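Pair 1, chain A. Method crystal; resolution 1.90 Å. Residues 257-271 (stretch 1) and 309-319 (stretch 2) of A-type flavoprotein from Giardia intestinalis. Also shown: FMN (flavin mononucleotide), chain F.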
# COMPACT_ATOMS: atom_id res chain seq x y z
N LYS A 257 5.46 -14.84 28.57
CA LYS A 257 6.31 -15.94 28.14
C LYS A 257 6.15 -15.98 26.61
O LYS A 257 5.29 -16.70 26.08
CB LYS A 257 5.85 -17.26 28.78
CG LYS A 257 6.05 -17.33 30.30
CD LYS A 257 5.63 -18.72 30.82
CE LYS A 257 5.53 -18.76 32.35
NZ LYS A 257 5.01 -20.08 32.84
N LYS A 258 6.92 -15.14 25.94
CA LYS A 258 6.67 -14.80 24.53
C LYS A 258 8.01 -14.40 23.92
O LYS A 258 8.78 -13.64 24.52
CB LYS A 258 5.63 -13.66 24.42
CG LYS A 258 5.43 -13.08 22.96
CD LYS A 258 4.42 -11.95 22.99
CE LYS A 258 4.33 -11.19 21.65
NZ LYS A 258 3.18 -10.20 21.81
N VAL A 259 8.27 -14.95 22.74
CA VAL A 259 9.42 -14.60 21.94
C VAL A 259 8.92 -13.99 20.62
O VAL A 259 8.04 -14.56 19.98
CB VAL A 259 10.28 -15.84 21.64
CG1 VAL A 259 11.51 -15.46 20.75
CG2 VAL A 259 10.76 -16.46 22.95
N THR A 260 9.46 -12.83 20.26
CA THR A 260 9.19 -12.22 18.92
C THR A 260 10.46 -12.17 18.07
O THR A 260 11.50 -11.70 18.56
CB THR A 260 8.61 -10.80 19.05
OG1 THR A 260 7.38 -10.87 19.78
CG2 THR A 260 8.33 -10.16 17.63
N VAL A 261 10.37 -12.61 16.80
CA VAL A 261 11.48 -12.49 15.86
C VAL A 261 11.12 -11.41 14.83
O VAL A 261 10.03 -11.43 14.27
CB VAL A 261 11.80 -13.82 15.15
CG1 VAL A 261 13.00 -13.63 14.20
CG2 VAL A 261 12.12 -14.89 16.19
N VAL A 262 12.00 -10.43 14.67
CA VAL A 262 11.77 -9.33 13.73
C VAL A 262 12.85 -9.44 12.65
O VAL A 262 14.04 -9.52 12.97
CB VAL A 262 11.86 -7.95 14.42
CG1 VAL A 262 11.66 -6.79 13.41
CG2 VAL A 262 10.81 -7.84 15.56
N LEU A 263 12.44 -9.49 11.38
CA LEU A 263 13.45 -9.67 10.35
C LEU A 263 13.04 -9.11 9.02
O LEU A 263 11.90 -8.68 8.82
CB LEU A 263 13.82 -11.17 10.16
CG LEU A 263 12.83 -12.06 9.40
CD1 LEU A 263 13.51 -13.29 8.79
CD2 LEU A 263 11.64 -12.47 10.27
N ASP A 264 13.99 -9.14 8.09
CA ASP A 264 13.63 -9.01 6.70
C ASP A 264 14.52 -10.02 5.95
O ASP A 264 15.50 -10.52 6.49
CB ASP A 264 13.86 -7.58 6.21
CG ASP A 264 13.02 -7.22 4.98
OD1 ASP A 264 12.51 -8.15 4.29
OD2 ASP A 264 12.88 -6.00 4.69
N SER A 265 14.17 -10.33 4.72
CA SER A 265 14.87 -11.38 3.98
C SER A 265 14.67 -11.03 2.50
O SER A 265 13.66 -10.47 2.16
CB SER A 265 14.25 -12.76 4.33
OG SER A 265 14.97 -13.83 3.73
N MET A 266 15.63 -11.38 1.65
CA MET A 266 15.52 -11.13 0.21
C MET A 266 15.18 -12.40 -0.60
O MET A 266 14.32 -12.36 -1.51
CB MET A 266 16.83 -10.52 -0.29
CG MET A 266 17.04 -9.13 0.30
SD MET A 266 18.53 -8.33 -0.30
CE MET A 266 19.78 -9.32 0.50
N TYR A 267 15.86 -13.50 -0.29
CA TYR A 267 15.58 -14.78 -0.96
C TYR A 267 15.10 -15.88 0.01
O TYR A 267 15.01 -17.05 -0.35
CB TYR A 267 16.78 -15.26 -1.79
CG TYR A 267 16.96 -14.49 -3.08
CD1 TYR A 267 16.29 -14.90 -4.26
CD2 TYR A 267 17.80 -13.38 -3.14
CE1 TYR A 267 16.45 -14.19 -5.48
CE2 TYR A 267 17.97 -12.66 -4.35
CZ TYR A 267 17.28 -13.07 -5.51
OH TYR A 267 17.45 -12.37 -6.70
N GLY A 268 14.80 -15.49 1.25
CA GLY A 268 14.01 -16.39 2.11
C GLY A 268 14.78 -17.38 2.98
O GLY A 268 14.16 -18.09 3.77
N THR A 269 16.10 -17.43 2.87
CA THR A 269 16.86 -18.37 3.73
C THR A 269 16.93 -17.90 5.19
O THR A 269 16.84 -18.73 6.11
CB THR A 269 18.27 -18.74 3.19
OG1 THR A 269 19.13 -17.59 3.24
CG2 THR A 269 18.17 -19.27 1.73
N THR A 270 17.10 -16.59 5.39
CA THR A 270 17.03 -16.02 6.75
C THR A 270 15.63 -16.26 7.35
O THR A 270 15.48 -16.55 8.55
CB THR A 270 17.40 -14.51 6.81
OG1 THR A 270 18.69 -14.29 6.24
CG2 THR A 270 17.44 -14.03 8.27
N HIS A 271 14.62 -16.13 6.50
CA HIS A 271 13.23 -16.49 6.88
C HIS A 271 13.06 -17.95 7.32
O HIS A 271 12.43 -18.22 8.35
CB HIS A 271 12.26 -16.16 5.75
CG HIS A 271 10.85 -16.49 6.09
ND1 HIS A 271 10.02 -15.60 6.73
CD2 HIS A 271 10.13 -17.64 5.94
CE1 HIS A 271 8.84 -16.17 6.94
NE2 HIS A 271 8.89 -17.40 6.47
N GLY A 309 9.23 -11.58 26.35
CA GLY A 309 10.24 -11.89 27.36
C GLY A 309 11.61 -11.99 26.71
O GLY A 309 12.61 -11.90 27.40
N ALA A 310 11.63 -12.14 25.39
CA ALA A 310 12.87 -12.19 24.62
C ALA A 310 12.60 -11.88 23.15
O ALA A 310 11.50 -12.15 22.63
CB ALA A 310 13.55 -13.58 24.74
N VAL A 311 13.63 -11.40 22.47
CA VAL A 311 13.49 -11.06 21.04
C VAL A 311 14.67 -11.59 20.21
O VAL A 311 15.76 -11.86 20.73
CB VAL A 311 13.35 -9.52 20.80
CG1 VAL A 311 12.09 -8.98 21.46
CG2 VAL A 311 14.62 -8.71 21.28
N ALA A 312 14.43 -11.71 18.91
CA ALA A 312 15.52 -11.89 17.95
C ALA A 312 15.34 -10.93 16.76
O ALA A 312 14.20 -10.67 16.33
CB ALA A 312 15.60 -13.36 17.47
N PHE A 313 16.46 -10.40 16.26
CA PHE A 313 16.46 -9.59 15.06
C PHE A 313 17.38 -10.20 14.02
O PHE A 313 18.50 -10.66 14.34
CB PHE A 313 16.91 -8.17 15.36
CG PHE A 313 15.82 -7.30 15.95
CD1 PHE A 313 15.39 -7.50 17.28
CD2 PHE A 313 15.22 -6.30 15.20
CE1 PHE A 313 14.38 -6.70 17.85
CE2 PHE A 313 14.22 -5.47 15.78
CZ PHE A 313 13.79 -5.69 17.10
N ALA A 314 16.93 -10.19 12.78
CA ALA A 314 17.66 -10.90 11.73
C ALA A 314 17.59 -10.15 10.42
O ALA A 314 16.59 -9.50 10.13
CB ALA A 314 17.12 -12.30 11.58
N SER A 315 18.65 -10.28 9.64
CA SER A 315 18.72 -9.70 8.30
C SER A 315 19.86 -10.36 7.53
O SER A 315 20.91 -10.63 8.12
CB SER A 315 19.00 -8.19 8.40
OG SER A 315 19.27 -7.62 7.13
N PRO A 316 19.67 -10.58 6.21
CA PRO A 316 20.87 -10.81 5.39
C PRO A 316 21.73 -9.56 5.29
O PRO A 316 21.26 -8.44 5.57
CB PRO A 316 20.30 -11.20 4.01
CG PRO A 316 18.96 -10.58 3.96
CD PRO A 316 18.44 -10.68 5.41
N THR A 317 22.99 -9.75 4.91
CA THR A 317 23.86 -8.62 4.62
C THR A 317 23.44 -8.02 3.27
O THR A 317 23.38 -8.72 2.24
CB THR A 317 25.36 -9.01 4.65
OG1 THR A 317 25.72 -9.38 6.00
CG2 THR A 317 26.24 -7.82 4.24
N LEU A 318 23.12 -6.73 3.29
CA LEU A 318 22.83 -5.99 2.08
C LEU A 318 23.79 -4.81 2.04
O LEU A 318 23.75 -3.95 2.93
CB LEU A 318 21.37 -5.50 2.10
CG LEU A 318 20.89 -4.66 0.89
CD1 LEU A 318 21.03 -5.42 -0.45
CD2 LEU A 318 19.42 -4.22 1.11
N ASN A 319 24.67 -4.80 1.03
CA ASN A 319 25.63 -3.71 0.82
C ASN A 319 26.39 -3.40 2.09
O ASN A 319 26.42 -2.24 2.53
CB ASN A 319 24.93 -2.46 0.28
CG ASN A 319 24.11 -2.74 -0.98
OD1 ASN A 319 24.52 -3.52 -1.83
ND2 ASN A 319 22.94 -2.12 -1.09
N1 FMN F . 26.38 -10.40 0.85
C2 FMN F . 27.44 -9.88 1.54
O2 FMN F . 28.15 -10.62 2.23
N3 FMN F . 27.72 -8.53 1.43
C4 FMN F . 26.94 -7.68 0.67
O4 FMN F . 27.17 -6.48 0.73
C4A FMN F . 25.84 -8.21 -0.03
N5 FMN F . 25.02 -7.43 -0.83
C5A FMN F . 23.96 -8.01 -1.51
C6 FMN F . 23.13 -7.24 -2.32
C7 FMN F . 22.04 -7.81 -3.01
C7M FMN F . 21.32 -6.96 -4.03
C8 FMN F . 21.78 -9.17 -2.89
C8M FMN F . 20.57 -9.81 -3.53
C9 FMN F . 22.61 -9.95 -2.09
C9A FMN F . 23.70 -9.39 -1.39
N10 FMN F . 24.51 -10.17 -0.58
C10 FMN F . 25.58 -9.59 0.07
C1' FMN F . 24.29 -11.64 -0.41
C2' FMN F . 23.12 -11.95 0.52
O2' FMN F . 23.39 -11.58 1.87
C3' FMN F . 22.82 -13.44 0.32
O3' FMN F . 22.16 -13.56 -0.93
C4' FMN F . 21.93 -14.06 1.38
O4' FMN F . 21.94 -15.47 1.23
C5' FMN F . 20.49 -13.57 1.28
O5' FMN F . 19.77 -14.01 2.42
P FMN F . 18.21 -14.26 2.28
O1P FMN F . 17.68 -14.32 3.70
O2P FMN F . 17.63 -13.10 1.52
O3P FMN F . 17.91 -15.55 1.54

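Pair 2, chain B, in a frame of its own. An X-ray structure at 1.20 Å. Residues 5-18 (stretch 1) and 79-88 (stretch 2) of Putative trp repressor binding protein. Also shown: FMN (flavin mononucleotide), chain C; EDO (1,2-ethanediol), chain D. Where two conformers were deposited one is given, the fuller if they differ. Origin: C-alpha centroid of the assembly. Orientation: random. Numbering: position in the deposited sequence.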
# COMPACT_ATOMS: atom_id res chain seq x y z
N LYS B 5 -0.04 12.08 -13.24
CA LYS B 5 0.73 12.55 -12.11
C LYS B 5 0.56 11.53 -10.99
O LYS B 5 -0.55 11.27 -10.53
CB LYS B 5 0.27 13.93 -11.68
CG LYS B 5 1.01 14.46 -10.48
CD LYS B 5 0.82 15.96 -10.30
CE LYS B 5 1.36 16.43 -8.96
NZ LYS B 5 2.87 16.17 -8.89
N THR B 6 1.68 10.97 -10.56
CA THR B 6 1.68 9.75 -9.75
C THR B 6 2.35 9.96 -8.40
O THR B 6 3.43 10.56 -8.32
CB THR B 6 2.39 8.62 -10.50
OG1 THR B 6 1.70 8.38 -11.74
CG2 THR B 6 2.36 7.33 -9.73
N LEU B 7 1.68 9.49 -7.35
CA LEU B 7 2.22 9.40 -6.01
C LEU B 7 2.42 7.91 -5.68
O LEU B 7 1.54 7.09 -5.97
CB LEU B 7 1.23 9.97 -5.02
CG LEU B 7 1.56 9.87 -3.53
CD1 LEU B 7 2.81 10.67 -3.15
CD2 LEU B 7 0.33 10.32 -2.71
N ILE B 8 3.55 7.60 -5.06
CA ILE B 8 3.86 6.26 -4.60
C ILE B 8 3.94 6.32 -3.08
O ILE B 8 4.77 7.06 -2.52
CB ILE B 8 5.20 5.78 -5.17
CG1 ILE B 8 5.17 5.84 -6.71
CG2 ILE B 8 5.56 4.36 -4.65
CD1 ILE B 8 6.57 5.93 -7.34
N LEU B 9 3.06 5.57 -2.43
CA LEU B 9 3.02 5.45 -0.97
C LEU B 9 3.34 4.01 -0.63
O LEU B 9 2.97 3.10 -1.37
CB LEU B 9 1.62 5.76 -0.44
CG LEU B 9 1.17 7.16 -0.81
CD1 LEU B 9 -0.30 7.37 -0.43
CD2 LEU B 9 2.05 8.19 -0.13
N TYR B 10 4.04 3.77 0.46
CA TYR B 10 4.35 2.38 0.83
C TYR B 10 4.52 2.24 2.33
O TYR B 10 4.93 3.19 3.00
CB TYR B 10 5.60 1.85 0.10
CG TYR B 10 6.85 2.54 0.57
CD1 TYR B 10 7.23 3.77 0.03
CD2 TYR B 10 7.62 2.02 1.61
CE1 TYR B 10 8.35 4.45 0.50
CE2 TYR B 10 8.74 2.69 2.07
CZ TYR B 10 9.10 3.90 1.52
OH TYR B 10 10.23 4.53 2.00
N TYR B 11 4.19 1.06 2.82
CA TYR B 11 4.59 0.59 4.14
C TYR B 11 5.54 -0.59 3.95
O TYR B 11 5.28 -1.45 3.14
CB TYR B 11 3.37 0.18 4.99
CG TYR B 11 3.84 -0.47 6.27
CD1 TYR B 11 4.38 0.28 7.31
CD2 TYR B 11 3.78 -1.85 6.42
CE1 TYR B 11 4.91 -0.35 8.44
CE2 TYR B 11 4.30 -2.47 7.54
CZ TYR B 11 4.85 -1.72 8.55
OH TYR B 11 5.38 -2.37 9.64
N SER B 12 6.62 -0.61 4.74
CA SER B 12 7.61 -1.69 4.64
C SER B 12 8.06 -2.07 6.05
O SER B 12 8.53 -1.21 6.78
CB SER B 12 8.79 -1.20 3.79
OG SER B 12 9.74 -2.21 3.60
N TRP B 13 7.89 -3.34 6.42
CA TRP B 13 8.28 -3.81 7.74
C TRP B 13 9.76 -4.21 7.75
O TRP B 13 10.47 -3.86 8.69
CB TRP B 13 7.37 -4.96 8.15
CG TRP B 13 7.72 -5.58 9.47
CD1 TRP B 13 7.39 -5.11 10.71
CD2 TRP B 13 8.43 -6.81 9.69
NE1 TRP B 13 7.87 -5.96 11.68
CE2 TRP B 13 8.50 -7.01 11.08
CE3 TRP B 13 9.00 -7.75 8.85
CZ2 TRP B 13 9.17 -8.10 11.66
CZ3 TRP B 13 9.65 -8.86 9.42
CH2 TRP B 13 9.74 -9.01 10.81
N SER B 14 10.21 -4.93 6.72
CA SER B 14 11.60 -5.39 6.61
C SER B 14 12.38 -4.82 5.44
O SER B 14 13.46 -5.34 5.08
CB SER B 14 11.70 -6.94 6.64
OG SER B 14 10.93 -7.58 5.62
N GLY B 15 11.89 -3.73 4.83
CA GLY B 15 12.66 -2.99 3.82
C GLY B 15 12.50 -3.40 2.37
O GLY B 15 12.95 -2.68 1.48
N GLU B 16 11.87 -4.54 2.08
CA GLU B 16 11.78 -5.01 0.69
C GLU B 16 10.83 -4.13 -0.15
O GLU B 16 11.15 -3.78 -1.29
CB GLU B 16 11.33 -6.46 0.63
CG GLU B 16 12.33 -7.43 1.28
CD GLU B 16 13.66 -7.38 0.53
OE1 GLU B 16 13.67 -7.63 -0.69
OE2 GLU B 16 14.68 -7.01 1.14
N THR B 17 9.67 -3.80 0.40
CA THR B 17 8.72 -2.96 -0.30
C THR B 17 9.29 -1.56 -0.48
O THR B 17 9.01 -0.91 -1.48
CB THR B 17 7.37 -2.96 0.42
OG1 THR B 17 6.93 -4.32 0.63
CG2 THR B 17 6.30 -2.23 -0.41
N LYS B 18 10.07 -1.07 0.48
CA LYS B 18 10.74 0.23 0.34
C LYS B 18 11.66 0.21 -0.90
O LYS B 18 11.63 1.13 -1.72
CB LYS B 18 11.51 0.56 1.62
CG LYS B 18 12.18 1.93 1.61
CD LYS B 18 12.52 2.44 3.00
CE LYS B 18 13.29 3.74 2.94
NZ LYS B 18 14.69 3.53 2.48
N LEU B 79 -2.97 9.21 -10.16
CA LEU B 79 -2.72 7.81 -9.83
C LEU B 79 -1.93 7.75 -8.53
O LEU B 79 -0.93 8.45 -8.41
CB LEU B 79 -1.93 7.15 -10.95
CG LEU B 79 -1.56 5.66 -10.76
CD1 LEU B 79 -2.77 4.78 -10.64
CD2 LEU B 79 -0.69 5.22 -11.94
N ILE B 80 -2.41 6.92 -7.58
CA ILE B 80 -1.71 6.66 -6.34
C ILE B 80 -1.43 5.17 -6.29
O ILE B 80 -2.34 4.35 -6.38
CB ILE B 80 -2.50 7.15 -5.12
CG1 ILE B 80 -2.68 8.68 -5.23
CG2 ILE B 80 -1.75 6.75 -3.82
CD1 ILE B 80 -3.49 9.29 -4.08
N LEU B 81 -0.14 4.84 -6.21
CA LEU B 81 0.34 3.47 -6.08
C LEU B 81 0.65 3.20 -4.63
O LEU B 81 1.41 3.94 -4.01
CB LEU B 81 1.60 3.28 -6.96
CG LEU B 81 1.41 3.53 -8.46
CD1 LEU B 81 2.66 3.19 -9.21
CD2 LEU B 81 0.20 2.81 -9.02
N ILE B 82 0.07 2.14 -4.09
CA ILE B 82 0.24 1.80 -2.67
C ILE B 82 0.99 0.48 -2.58
O ILE B 82 0.54 -0.55 -3.09
CB ILE B 82 -1.11 1.67 -1.99
CG1 ILE B 82 -1.89 3.00 -2.11
CG2 ILE B 82 -0.94 1.22 -0.54
CD1 ILE B 82 -3.28 2.96 -1.57
N GLY B 83 2.14 0.51 -1.93
CA GLY B 83 2.97 -0.68 -1.75
C GLY B 83 2.88 -1.28 -0.36
O GLY B 83 2.82 -0.57 0.66
N SER B 84 2.86 -2.60 -0.32
CA SER B 84 2.84 -3.33 0.94
C SER B 84 3.46 -4.69 0.75
O SER B 84 3.40 -5.27 -0.34
CB SER B 84 1.38 -3.54 1.34
OG SER B 84 1.23 -4.33 2.54
N PRO B 85 3.96 -5.29 1.84
CA PRO B 85 4.17 -6.74 1.84
C PRO B 85 2.84 -7.49 1.83
O PRO B 85 1.79 -6.94 2.22
CB PRO B 85 4.90 -6.98 3.18
CG PRO B 85 4.36 -5.90 4.09
CD PRO B 85 4.26 -4.69 3.16
N VAL B 86 2.89 -8.76 1.44
CA VAL B 86 1.80 -9.67 1.72
C VAL B 86 1.98 -10.23 3.12
O VAL B 86 3.00 -10.81 3.44
CB VAL B 86 1.78 -10.82 0.67
CG1 VAL B 86 0.71 -11.86 1.02
CG2 VAL B 86 1.57 -10.27 -0.73
N TRP B 87 0.96 -10.06 3.94
CA TRP B 87 0.90 -10.63 5.31
C TRP B 87 -0.27 -11.62 5.35
O TRP B 87 -1.44 -11.25 5.54
CB TRP B 87 0.70 -9.53 6.35
CG TRP B 87 1.93 -8.78 6.72
CD1 TRP B 87 3.18 -8.93 6.21
CD2 TRP B 87 2.03 -7.75 7.72
NE1 TRP B 87 4.06 -8.07 6.82
CE2 TRP B 87 3.38 -7.36 7.78
CE3 TRP B 87 1.13 -7.18 8.62
CZ2 TRP B 87 3.84 -6.38 8.68
CZ3 TRP B 87 1.57 -6.23 9.51
CH2 TRP B 87 2.92 -5.83 9.52
N SER B 88 0.03 -12.89 5.14
CA SER B 88 -0.95 -13.96 5.18
C SER B 88 -2.16 -13.65 4.33
O SER B 88 -3.30 -13.85 4.74
CB SER B 88 -1.31 -14.32 6.60
OG SER B 88 -0.16 -14.78 7.33
N1 FMN C . 5.01 -13.88 2.01
C2 FMN C . 4.19 -14.55 1.19
O2 FMN C . 4.56 -14.90 0.06
N3 FMN C . 2.93 -14.88 1.60
C4 FMN C . 2.45 -14.60 2.86
O4 FMN C . 1.25 -14.85 3.10
C4A FMN C . 3.31 -13.93 3.73
N5 FMN C . 2.92 -13.63 5.03
C5A FMN C . 3.77 -12.86 5.80
C6 FMN C . 3.35 -12.50 7.08
C7 FMN C . 4.17 -11.72 7.91
C7M FMN C . 3.63 -11.19 9.20
C8 FMN C . 5.44 -11.36 7.47
C8M FMN C . 6.36 -10.48 8.29
C9 FMN C . 5.86 -11.69 6.18
C9A FMN C . 5.04 -12.46 5.34
N10 FMN C . 5.44 -12.84 4.05
C10 FMN C . 4.58 -13.55 3.27
C1' FMN C . 6.74 -12.36 3.50
C2' FMN C . 6.61 -10.91 3.00
O2' FMN C . 5.48 -10.71 2.17
C3' FMN C . 7.87 -10.54 2.21
O3' FMN C . 9.02 -10.83 3.01
C4' FMN C . 7.86 -9.06 1.81
O4' FMN C . 8.67 -8.86 0.68
C5' FMN C . 8.37 -8.19 2.93
O5' FMN C . 8.18 -6.81 2.60
P FMN C . 8.75 -5.73 3.60
O1P FMN C . 10.23 -6.00 3.75
O2P FMN C . 8.01 -5.79 4.92
O3P FMN C . 8.52 -4.42 2.85
C1 EDO D . -0.48 -12.01 9.41
O1 EDO D . 0.50 -13.06 9.28
C2 EDO D . -1.66 -12.37 10.29
O2 EDO D . -2.44 -13.49 9.73

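The sharpest difference between the two pairs lies where the strand of the second stretch passes the start of the helix. Pair 1 has A:Ala314 at this position and pair 2 has B:Gly83. In pair 1 the methyl group fills the gap, with A:Ala314 CB 3.7 Å from A:Thr270 CG2 and 3.8 Å from A:Leu263 CB. In pair 2 the matching threonine sits directly on the backbone, B:Thr17 CG2 lying 3.5 Å from B:Gly83 C. The CA atoms of B:Tyr10 and B:Gly83 are 4.2 Å apart, against 4.6 Å for A:Leu263 and A:Ala314, and a CB modelled on B:Gly83 would come within 3.1 Å of B:Thr17 CG2 and 3.3 Å of B:Tyr10 CB.

Around this point the frame is common. Two adjacent parallel strands, followed in the first stretch by a loop and a helix, superpose with an RMSD of 0.8 Å over 14 central residues. The alternating backbone ladder is conserved: A:Val262 N donates to A:Ala312 O at 2.8 Å, as B:Leu9 N does to B:Leu81 O at 2.8 Å. At its end the ladder differs in strength, since the bond from A:Asp264 N to A:Ala314 O is weak at 3.3 Å, whereas B:Tyr11 N reaches B:Gly83 O at 3.0 Å.

On the same backbone register, the two sheet faces are filled by different side chains. In pair 1, A:Val262 packs over one face of the A:Phe313 ring, its CB 3.7 Å from A:Phe313 CE2. The matching B:Leu9 instead reaches diagonally to B:Ile80, with CD1 3.7 Å from CG2. On the other face, A:Val261 meets the small A:Ala312 (CG2 to CB, 4.0 Å); B:Ile8 meets B:Leu81 (CG1 to CB, 4.4 Å).

Nearer the loop of the first stretch, A:Met266 bridges A:Pro316 and A:Leu318, its CE 3.8 Å from A:Pro316 CG and its SD 3.8 Å from A:Leu318 CD1. Pair 2 closes the same region with aromatics: the edge of B:Trp87 is directed toward the face of B:Trp13, while B:Tyr11 CE2 approaches B:Trp87 CZ2 at 4.1 Å.

Part of the phosphate site is shared. A:Ser265 and B:Ser12, like A:Thr270 and B:Thr17, match in position and give hydroxyl hydrogen bonds to the FMN phosphate: A:Thr270 OG1 to FMN O1P and B:Thr17 OG1 to FMN O3P are both 2.7 Å. A:Gly268 and B:Gly15 precede the helix with backbone angles that call for glycine. Shared serine and threonine contacts to the phosphate thus coexist with quite different packing.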